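Local coordinates for methylmalonyl-CoA carboxyltransferase 12S subunit (PDB 1ON3), which transfers the carboxyl group of methylmalonyl-CoA to the biotin of the 1.3S subunit and, as a hexamer, forms the core of the transcarboxylase complex, at residues I171-G176 against F191-K196; D83-G88 against H98-D103; L93-H98 against G130-F135. All coordinates share one frame; numbering follows the deposited sequence.

The three contacts lie in one mixed sheet, where strands 85-92, 95-102, 133-139, 170-175 and 191-195 follow one another in that order. Interactions 2 and 3 share His98 and have centres about 14 Å apart; between them Ala100 N probably hydrogen-bonds to Leu134 O at 2.9 Å. Interaction 3 continues into interaction 1 through Ile173 N and Phe135 O, 2.8 Å apart, although their centres are about 17 Å from each other. Interactions 1 and 2 do not touch, their nearest atoms being about 7 Å apart. Both approach the bound methylmalonyl-CoA: the side chain of Gln102 lies about 10 Å from it and that of Ile174 about 11 Å.

Interaction 1 (I171-G176 against F191-K196); sequences IAIIAG and FIIMTK
Ala172 and Ile193 are joined in a parallel pairing of strands 170-175 and 191-195, neighbours in the sheet of the N-terminal crotonase-like half. Backbone bonds pass from Ala172 N to Phe191 O, Ile193 N to Ala172 O, Ile174 N to Ile193 O and Thr195 N to Ile174 O. Ile174 packs most closely. Its CB rests 3.8 Å from CG of Met194, its partner in register. A chi1 of -38° leaves CG1 beside the backbone N, and there Ile174 CG1 meets Ile192 CG2 at 3.6 Å. Ile174 CD1 stays near the same methyl, 4.1 Å from Ile192 CG2. On the opposite face, Ile193 CD1 reaches both Ile173 CG1 and Ile171 CG2, the latter at 4.0 Å. Further along, the methyl Thr195 CG2 stands 4.2 Å from Ala175 CB, and Thr195 OG1 bonds Lys197 N. An alanine in place of Thr195 would probably leave Lys197 N and a bound water without this partner and open a small gap beside Ala175. That water hydrogen-bonds both Thr195 OG1 and Ala175 O, 2.8 Å from each.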
loop_
_atom_site.group_PDB
_atom_site.type_symbol
_atom_site.label_atom_id
_atom_site.label_comp_id
_atom_site.label_asym_id
_atom_site.label_seq_id
_atom_site.Cartn_x
_atom_site.Cartn_y
_atom_site.Cartn_z
ATOM N N ILE E 171 0.228 -9.382 -29.207
ATOM C CA ILE E 171 0.168 -10.357 -30.288
ATOM C C ILE E 171 0.945 -9.867 -31.518
ATOM O O ILE E 171 0.701 -8.777 -32.035
ATOM C CB ILE E 171 -1.312 -10.618 -30.682
ATOM C CG1 ILE E 171 -2.056 -11.207 -29.478
ATOM C CG2 ILE E 171 -1.404 -11.571 -31.879
ATOM C CD1 ILE E 171 -3.589 -11.267 -29.646
ATOM N N ALA E 172 1.886 -10.678 -31.977
ATOM C CA ALA E 172 2.665 -10.315 -33.142
ATOM C C ALA E 172 2.230 -11.168 -34.322
ATOM O O ALA E 172 2.019 -12.377 -34.181
ATOM C CB ALA E 172 4.135 -10.531 -32.866
ATOM N N ILE E 173 2.075 -10.539 -35.480
ATOM C CA ILE E 173 1.725 -11.274 -36.693
ATOM C C ILE E 173 2.820 -10.973 -37.714
ATOM O O ILE E 173 2.953 -9.830 -38.156
ATOM C CB ILE E 173 0.360 -10.826 -37.290
ATOM C CG1 ILE E 173 -0.761 -10.998 -36.266
ATOM C CG2 ILE E 173 0.028 -11.667 -38.516
ATOM C CD1 ILE E 173 -1.167 -9.699 -35.591
ATOM N N ILE E 174 3.624 -11.981 -38.048
ATOM C CA ILE E 174 4.695 -11.811 -39.024
ATOM C C ILE E 174 4.066 -12.162 -40.360
ATOM O O ILE E 174 3.691 -13.319 -40.589
ATOM C CB ILE E 174 5.883 -12.781 -38.795
ATOM C CG1 ILE E 174 6.161 -12.971 -37.305
ATOM C CG2 ILE E 174 7.118 -12.233 -39.533
ATOM C CD1 ILE E 174 6.537 -11.739 -36.570
ATOM N N ALA E 175 3.963 -11.174 -41.245
ATOM C CA ALA E 175 3.314 -11.383 -42.534
ATOM C C ALA E 175 4.182 -11.018 -43.734
ATOM O O ALA E 175 3.670 -10.752 -44.825
ATOM C CB ALA E 175 2.011 -10.589 -42.571
ATOM N N GLY E 176 5.485 -11.012 -43.508
ATOM C CA GLY E 176 6.447 -10.704 -44.546
ATOM C C GLY E 176 7.807 -10.950 -43.934
ATOM O O GLY E 176 7.924 -11.741 -42.984
ATOM N N PHE E 191 2.396 -13.879 -28.141
ATOM C CA PHE E 191 2.138 -14.865 -29.177
ATOM C C PHE E 191 2.567 -14.405 -30.548
ATOM O O PHE E 191 2.302 -13.266 -30.931
ATOM C CB PHE E 191 0.651 -15.202 -29.258
ATOM C CG PHE E 191 0.104 -15.789 -27.998
ATOM C CD1 PHE E 191 -0.490 -14.979 -27.038
ATOM C CD2 PHE E 191 0.237 -17.141 -27.748
ATOM C CE1 PHE E 191 -0.950 -15.521 -25.827
ATOM C CE2 PHE E 191 -0.212 -17.689 -26.550
ATOM C CZ PHE E 191 -0.806 -16.875 -25.590
ATOM N N ILE E 192 3.228 -15.294 -31.285
ATOM C CA ILE E 192 3.632 -14.976 -32.650
ATOM C C ILE E 192 2.832 -15.815 -33.644
ATOM O O ILE E 192 2.847 -17.045 -33.560
ATOM C CB ILE E 192 5.123 -15.272 -32.914
ATOM C CG1 ILE E 192 6.003 -14.390 -32.025
ATOM C CG2 ILE E 192 5.433 -15.016 -34.398
ATOM C CD1 ILE E 192 7.500 -14.736 -32.124
ATOM N N ILE E 193 2.121 -15.144 -34.557
ATOM C CA ILE E 193 1.358 -15.805 -35.618
ATOM C C ILE E 193 2.176 -15.484 -36.856
ATOM O O ILE E 193 2.421 -14.317 -37.139
ATOM C CB ILE E 193 -0.045 -15.195 -35.820
ATOM C CG1 ILE E 193 -0.891 -15.401 -34.563
ATOM C CG2 ILE E 193 -0.739 -15.865 -36.998
ATOM C CD1 ILE E 193 -2.086 -14.455 -34.505
ATOM N N MET E 194 2.594 -16.514 -37.582
ATOM C CA MET E 194 3.429 -16.340 -38.763
ATOM C C MET E 194 2.771 -16.941 -40.002
ATOM O O MET E 194 2.362 -18.102 -39.978
ATOM C CB MET E 194 4.770 -17.024 -38.490
ATOM C CG MET E 194 5.919 -16.541 -39.298
ATOM S SD MET E 194 7.489 -17.195 -38.681
ATOM C CE MET E 194 8.449 -16.929 -40.186
ATOM N N THR E 195 2.672 -16.170 -41.090
ATOM C CA THR E 195 2.059 -16.691 -42.313
ATOM C C THR E 195 3.094 -17.468 -43.122
ATOM O O THR E 195 4.299 -17.370 -42.861
ATOM C CB THR E 195 1.524 -15.577 -43.221
ATOM O OG1 THR E 195 2.632 -14.893 -43.820
ATOM C CG2 THR E 195 0.672 -14.595 -42.428
ATOM N N LYS E 196 2.629 -18.230 -44.111
ATOM C CA LYS E 196 3.551 -19.013 -44.930
ATOM C C LYS E 196 4.314 -18.160 -45.948
ATOM O O LYS E 196 5.169 -18.659 -46.677
ATOM C CB LYS E 196 2.807 -20.174 -45.607
ATOM C CG LYS E 196 2.478 -21.260 -44.597
ATOM C CD LYS E 196 1.859 -22.500 -45.204
ATOM C CE LYS E 196 1.745 -23.586 -44.128
ATOM N NZ LYS E 196 1.151 -24.849 -44.633
HETATM O O HOH W 1 1.677 -12.733 -45.292
#

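Interaction 2 (D83-G88 against H98-D103); sequences DGVVTG and HAASQD
Ala100 and Thr87 form the close-packed part of this contact, a face on which small side chains meet methyl to methyl. Ala100 CB lies 3.9 Å from Thr87 CG2, and Val85 CG2 approaches the same Ala100 CB to 4.2 Å. The valine methyl is anti to its own backbone N, which carries it over the neighbouring strand, and Val85 CG2 rests 3.6 Å from Ser101 O. Gln102 shares this face, but its extended chain leads away from Val85 to the backbone N of Asp138 and the side chain of Gln115, which take up both ends of its amide. Strands 85-92 and 95-102 make a beta hairpin, the antiparallel part of the mixed sheet in this crotonase-like half. Its backbone bonds are uneven: Val86 N to Ser101 O is nearly straight, with an N-H...O angle of 171°, whereas the return bond from Ser101 N to Val86 O is bent to 131°. On the face of Val86 and Ser101 the side chains look instead to helix 46-53; Leu50 packs on both, and Ser101 OG bonds Ala46 O. Beyond the strands the contact becomes looser and more open to solvent at Asp103. Asp103 N still reaches Gly84 O at 2.8 Å, from above the carbonyl plane by 40°. CG of Asp103 is anti to its backbone N, and OD1 hydrogen-bonds Thr105 OG1; CB is the side-chain atom near Gly84, Asp103 CB to Gly84 O being 3.6 Å. Just before Gly84, Asp83 forms a salt bridge with Arg143, a residue of the methylmalonyl-CoA pocket.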
loop_
_atom_site.group_PDB
_atom_site.type_symbol
_atom_site.label_atom_id
_atom_site.label_comp_id
_atom_site.label_asym_id
_atom_site.label_seq_id
_atom_site.Cartn_x
_atom_site.Cartn_y
_atom_site.Cartn_z
ATOM N N ASP E 83 6.267 7.064 -42.255
ATOM C CA ASP E 83 7.568 6.478 -41.933
ATOM C C ASP E 83 7.510 4.949 -41.987
ATOM O O ASP E 83 8.277 4.251 -41.314
ATOM C CB ASP E 83 8.150 6.905 -40.583
ATOM C CG ASP E 83 9.667 6.845 -40.609
ATOM O OD1 ASP E 83 10.339 6.613 -39.583
ATOM O OD2 ASP E 83 10.190 7.033 -41.722
ATOM N N GLY E 84 6.597 4.436 -42.803
ATOM C CA GLY E 84 6.488 3.004 -42.977
ATOM C C GLY E 84 5.670 2.203 -41.978
ATOM O O GLY E 84 5.733 0.982 -42.015
ATOM N N VAL E 85 4.935 2.852 -41.074
ATOM C CA VAL E 85 4.095 2.095 -40.142
ATOM C C VAL E 85 2.772 2.821 -39.896
ATOM O O VAL E 85 2.731 4.049 -39.767
ATOM C CB VAL E 85 4.810 1.837 -38.786
ATOM C CG1 VAL E 85 4.819 3.113 -37.932
ATOM C CG2 VAL E 85 4.104 0.685 -38.033
ATOM N N VAL E 86 1.682 2.062 -39.876
ATOM C CA VAL E 86 0.351 2.627 -39.647
ATOM C C VAL E 86 -0.017 2.241 -38.226
ATOM O O VAL E 86 -0.075 1.057 -37.904
ATOM C CB VAL E 86 -0.681 2.050 -40.641
ATOM C CG1 VAL E 86 -2.033 2.748 -40.454
ATOM C CG2 VAL E 86 -0.184 2.244 -42.073
ATOM N N THR E 87 -0.255 3.246 -37.389
ATOM C CA THR E 87 -0.554 3.036 -35.980
ATOM C C THR E 87 -1.828 3.729 -35.509
ATOM O O THR E 87 -2.183 4.817 -35.978
ATOM C CB THR E 87 0.597 3.558 -35.114
ATOM O OG1 THR E 87 0.764 4.957 -35.360
ATOM C CG2 THR E 87 1.912 2.836 -35.447
ATOM N N GLY E 88 -2.513 3.107 -34.558
ATOM C CA GLY E 88 -3.725 3.719 -34.059
ATOM C C GLY E 88 -4.505 2.863 -33.094
ATOM O O GLY E 88 -4.001 1.864 -32.571
ATOM N N HIS E 98 -5.134 -1.381 -29.533
ATOM C CA HIS E 98 -4.169 -0.499 -30.183
ATOM C C HIS E 98 -3.385 -1.412 -31.122
ATOM O O HIS E 98 -3.137 -2.576 -30.796
ATOM C CB HIS E 98 -3.243 0.168 -29.166
ATOM C CG HIS E 98 -3.910 1.264 -28.398
ATOM N ND1 HIS E 98 -4.760 1.022 -27.335
ATOM C CD2 HIS E 98 -3.921 2.603 -28.593
ATOM C CE1 HIS E 98 -5.264 2.170 -26.912
ATOM N NE2 HIS E 98 -4.773 3.144 -27.661
ATOM N N ALA E 99 -2.988 -0.897 -32.281
ATOM C CA ALA E 99 -2.293 -1.737 -33.258
ATOM C C ALA E 99 -1.302 -0.973 -34.121
ATOM O O ALA E 99 -1.392 0.251 -34.252
ATOM C CB ALA E 99 -3.325 -2.417 -34.156
ATOM N N ALA E 100 -0.354 -1.712 -34.692
ATOM C CA ALA E 100 0.654 -1.148 -35.584
ATOM C C ALA E 100 0.738 -2.084 -36.782
ATOM O O ALA E 100 0.552 -3.299 -36.654
ATOM C CB ALA E 100 1.998 -1.064 -34.887
ATOM N N SER E 101 1.020 -1.533 -37.955
ATOM C CA SER E 101 1.083 -2.370 -39.145
ATOM C C SER E 101 2.167 -1.810 -40.055
ATOM O O SER E 101 2.035 -0.699 -40.565
ATOM C CB SER E 101 -0.287 -2.362 -39.836
ATOM O OG SER E 101 -0.374 -3.310 -40.883
ATOM N N GLN E 102 3.244 -2.567 -40.229
ATOM C CA GLN E 102 4.357 -2.125 -41.069
ATOM C C GLN E 102 4.002 -2.168 -42.540
ATOM O O GLN E 102 3.327 -3.092 -43.012
ATOM C CB GLN E 102 5.605 -2.980 -40.810
ATOM C CG GLN E 102 6.287 -2.654 -39.491
ATOM C CD GLN E 102 7.542 -3.472 -39.248
ATOM O OE1 GLN E 102 7.529 -4.691 -39.392
ATOM N NE2 GLN E 102 8.626 -2.805 -38.856
ATOM N N ASP E 103 4.483 -1.157 -43.261
ATOM C CA ASP E 103 4.216 -1.024 -44.682
ATOM C C ASP E 103 5.482 -1.344 -45.471
ATOM O O ASP E 103 6.365 -0.492 -45.640
ATOM C CB ASP E 103 3.753 0.403 -44.985
ATOM C CG ASP E 103 3.291 0.570 -46.414
ATOM O OD1 ASP E 103 3.458 -0.374 -47.209
ATOM O OD2 ASP E 103 2.762 1.650 -46.742
#

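Interaction 3 (L93-H98 against G130-F135); sequences LGRPVH and GTPFLF
The hydroxyl of Thr131 meets the ring of His98 at its edge, Thr131 OG1 lying 2.7 Å from His98 ND1 near the plane of the imidazole. The bond is almost straight, 167°, and either atom could be the donor. It stands at the closing step of a beta-alpha-beta unit, in which strand 95-102, helix 113-129 and strand 133-139 follow in sequence and the two strands run parallel. Two backbone bonds also hold His98: its N donates to Pro132 O at 3.1 Å, and its O accepts from Leu134 N at 3.0 Å. The same carbonyl comes obliquely to the ring of Phe133, with His98 O 3.6 Å from Phe133 CD2. Around this polar centre lies an apolar layer. Val97 CB touches Leu134 CD1 at 4.0 Å, while Val97 CG1 packs on Pro132 CB, the two side chains crossing at about a right angle. Thr131 has a chi1 of 83°, which puts OG1 between the backbone N and the carbonyl carbon, turned to the histidine, and Thr131 CB sits 3.4 Å from Pro96 O. Just before it, Gly130, with positive phi, is the C-prime residue of the Schellman motif that ends helix 113-129, and its O receives Asn258 ND2. Further out, Gln257 bonds two consecutive residues of strand 95-102: its NE2 donates to Pro96 O and its OE1 accepts from Arg95 NE. The arginine also bonds Leu252 O through NH1. Bent at chi3, its chain crosses the ring of Pro132 at about a right angle, with Arg95 NH2 4.1 Å from Pro132 CG.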
loop_
_atom_site.group_PDB
_atom_site.type_symbol
_atom_site.label_atom_id
_atom_site.label_comp_id
_atom_site.label_asym_id
_atom_site.label_seq_id
_atom_site.Cartn_x
_atom_site.Cartn_y
_atom_site.Cartn_z
ATOM N N LEU E 93 -14.610 -6.705 -32.175
ATOM C CA LEU E 93 -15.837 -7.172 -31.547
ATOM C C LEU E 93 -16.174 -6.226 -30.399
ATOM O O LEU E 93 -16.530 -6.652 -29.305
ATOM C CB LEU E 93 -15.682 -8.617 -31.059
ATOM C CG LEU E 93 -16.188 -9.669 -32.057
ATOM C CD1 LEU E 93 -15.529 -9.478 -33.410
ATOM C CD2 LEU E 93 -15.913 -11.069 -31.522
ATOM N N GLY E 94 -16.030 -4.928 -30.658
ATOM C CA GLY E 94 -16.336 -3.923 -29.654
ATOM C C GLY E 94 -15.259 -3.647 -28.621
ATOM O O GLY E 94 -15.316 -2.631 -27.934
ATOM N N ARG E 95 -14.274 -4.539 -28.514
ATOM C CA ARG E 95 -13.189 -4.385 -27.546
ATOM C C ARG E 95 -12.120 -3.430 -28.035
ATOM O O ARG E 95 -11.569 -3.603 -29.118
ATOM C CB ARG E 95 -12.532 -5.739 -27.254
ATOM C CG ARG E 95 -13.467 -6.761 -26.624
ATOM C CD ARG E 95 -12.813 -8.136 -26.547
ATOM N NE ARG E 95 -11.527 -8.070 -25.863
ATOM C CZ ARG E 95 -10.734 -9.111 -25.645
ATOM N NH1 ARG E 95 -11.094 -10.326 -26.059
ATOM N NH2 ARG E 95 -9.587 -8.928 -24.993
ATOM N N PRO E 96 -11.806 -2.408 -27.235
ATOM C CA PRO E 96 -10.780 -1.436 -27.619
ATOM C C PRO E 96 -9.404 -2.099 -27.724
ATOM O O PRO E 96 -9.030 -2.905 -26.860
ATOM C CB PRO E 96 -10.818 -0.425 -26.464
ATOM C CG PRO E 96 -12.242 -0.546 -25.947
ATOM C CD PRO E 96 -12.439 -2.033 -25.960
ATOM N N VAL E 97 -8.660 -1.769 -28.777
ATOM C CA VAL E 97 -7.306 -2.283 -28.959
ATOM C C VAL E 97 -6.451 -1.208 -29.613
ATOM O O VAL E 97 -6.981 -0.237 -30.153
ATOM C CB VAL E 97 -7.238 -3.541 -29.890
ATOM C CG1 VAL E 97 -7.975 -4.723 -29.269
ATOM C CG2 VAL E 97 -7.787 -3.208 -31.279
ATOM N N HIS E 98 -5.134 -1.381 -29.533
ATOM C CA HIS E 98 -4.169 -0.499 -30.183
ATOM C C HIS E 98 -3.385 -1.412 -31.122
ATOM O O HIS E 98 -3.137 -2.576 -30.796
ATOM C CB HIS E 98 -3.243 0.168 -29.166
ATOM C CG HIS E 98 -3.910 1.264 -28.398
ATOM N ND1 HIS E 98 -4.760 1.022 -27.335
ATOM C CD2 HIS E 98 -3.921 2.603 -28.593
ATOM C CE1 HIS E 98 -5.264 2.170 -26.912
ATOM N NE2 HIS E 98 -4.773 3.144 -27.661
ATOM N N GLY E 130 -4.948 0.397 -20.792
ATOM C CA GLY E 130 -5.186 -1.007 -20.489
ATOM C C GLY E 130 -5.787 -1.847 -21.608
ATOM O O GLY E 130 -6.688 -2.660 -21.368
ATOM N N THR E 131 -5.303 -1.686 -22.833
ATOM C CA THR E 131 -5.851 -2.493 -23.916
ATOM C C THR E 131 -4.803 -3.378 -24.572
ATOM O O THR E 131 -3.588 -3.154 -24.440
ATOM C CB THR E 131 -6.451 -1.644 -25.067
ATOM O OG1 THR E 131 -5.387 -1.238 -25.944
ATOM C CG2 THR E 131 -7.182 -0.405 -24.523
ATOM N N PRO E 132 -5.264 -4.402 -25.294
ATOM C CA PRO E 132 -4.346 -5.305 -25.985
ATOM C C PRO E 132 -3.600 -4.515 -27.070
ATOM O O PRO E 132 -4.074 -3.465 -27.531
ATOM C CB PRO E 132 -5.282 -6.330 -26.604
ATOM C CG PRO E 132 -6.378 -6.431 -25.593
ATOM C CD PRO E 132 -6.617 -4.991 -25.202
ATOM N N PHE E 133 -2.438 -5.028 -27.465
ATOM C CA PHE E 133 -1.616 -4.425 -28.517
ATOM C C PHE E 133 -1.306 -5.487 -29.574
ATOM O O PHE E 133 -0.774 -6.552 -29.248
ATOM C CB PHE E 133 -0.293 -3.910 -27.954
ATOM C CG PHE E 133 0.655 -3.442 -29.009
ATOM C CD1 PHE E 133 1.852 -4.113 -29.242
ATOM C CD2 PHE E 133 0.336 -2.355 -29.801
ATOM C CE1 PHE E 133 2.718 -3.697 -30.264
ATOM C CE2 PHE E 133 1.193 -1.936 -30.824
ATOM C CZ PHE E 133 2.382 -2.613 -31.050
ATOM N N LEU E 134 -1.627 -5.191 -30.831
ATOM C CA LEU E 134 -1.390 -6.117 -31.942
ATOM C C LEU E 134 -0.472 -5.429 -32.960
ATOM O O LEU E 134 -0.613 -4.240 -33.228
ATOM C CB LEU E 134 -2.715 -6.533 -32.592
ATOM C CG LEU E 134 -3.650 -7.302 -31.635
ATOM C CD1 LEU E 134 -4.706 -6.344 -31.098
ATOM C CD2 LEU E 134 -4.315 -8.468 -32.348
ATOM N N PHE E 135 0.459 -6.188 -33.521
ATOM C CA PHE E 135 1.444 -5.635 -34.447
ATOM C C PHE E 135 1.708 -6.554 -35.653
ATOM O O PHE E 135 2.107 -7.698 -35.481
ATOM C CB PHE E 135 2.740 -5.421 -33.645
ATOM C CG PHE E 135 3.798 -4.594 -34.337
ATOM C CD1 PHE E 135 4.844 -4.068 -33.590
ATOM C CD2 PHE E 135 3.786 -4.378 -35.714
ATOM C CE1 PHE E 135 5.874 -3.339 -34.202
ATOM C CE2 PHE E 135 4.815 -3.648 -36.337
ATOM C CZ PHE E 135 5.857 -3.131 -35.573
#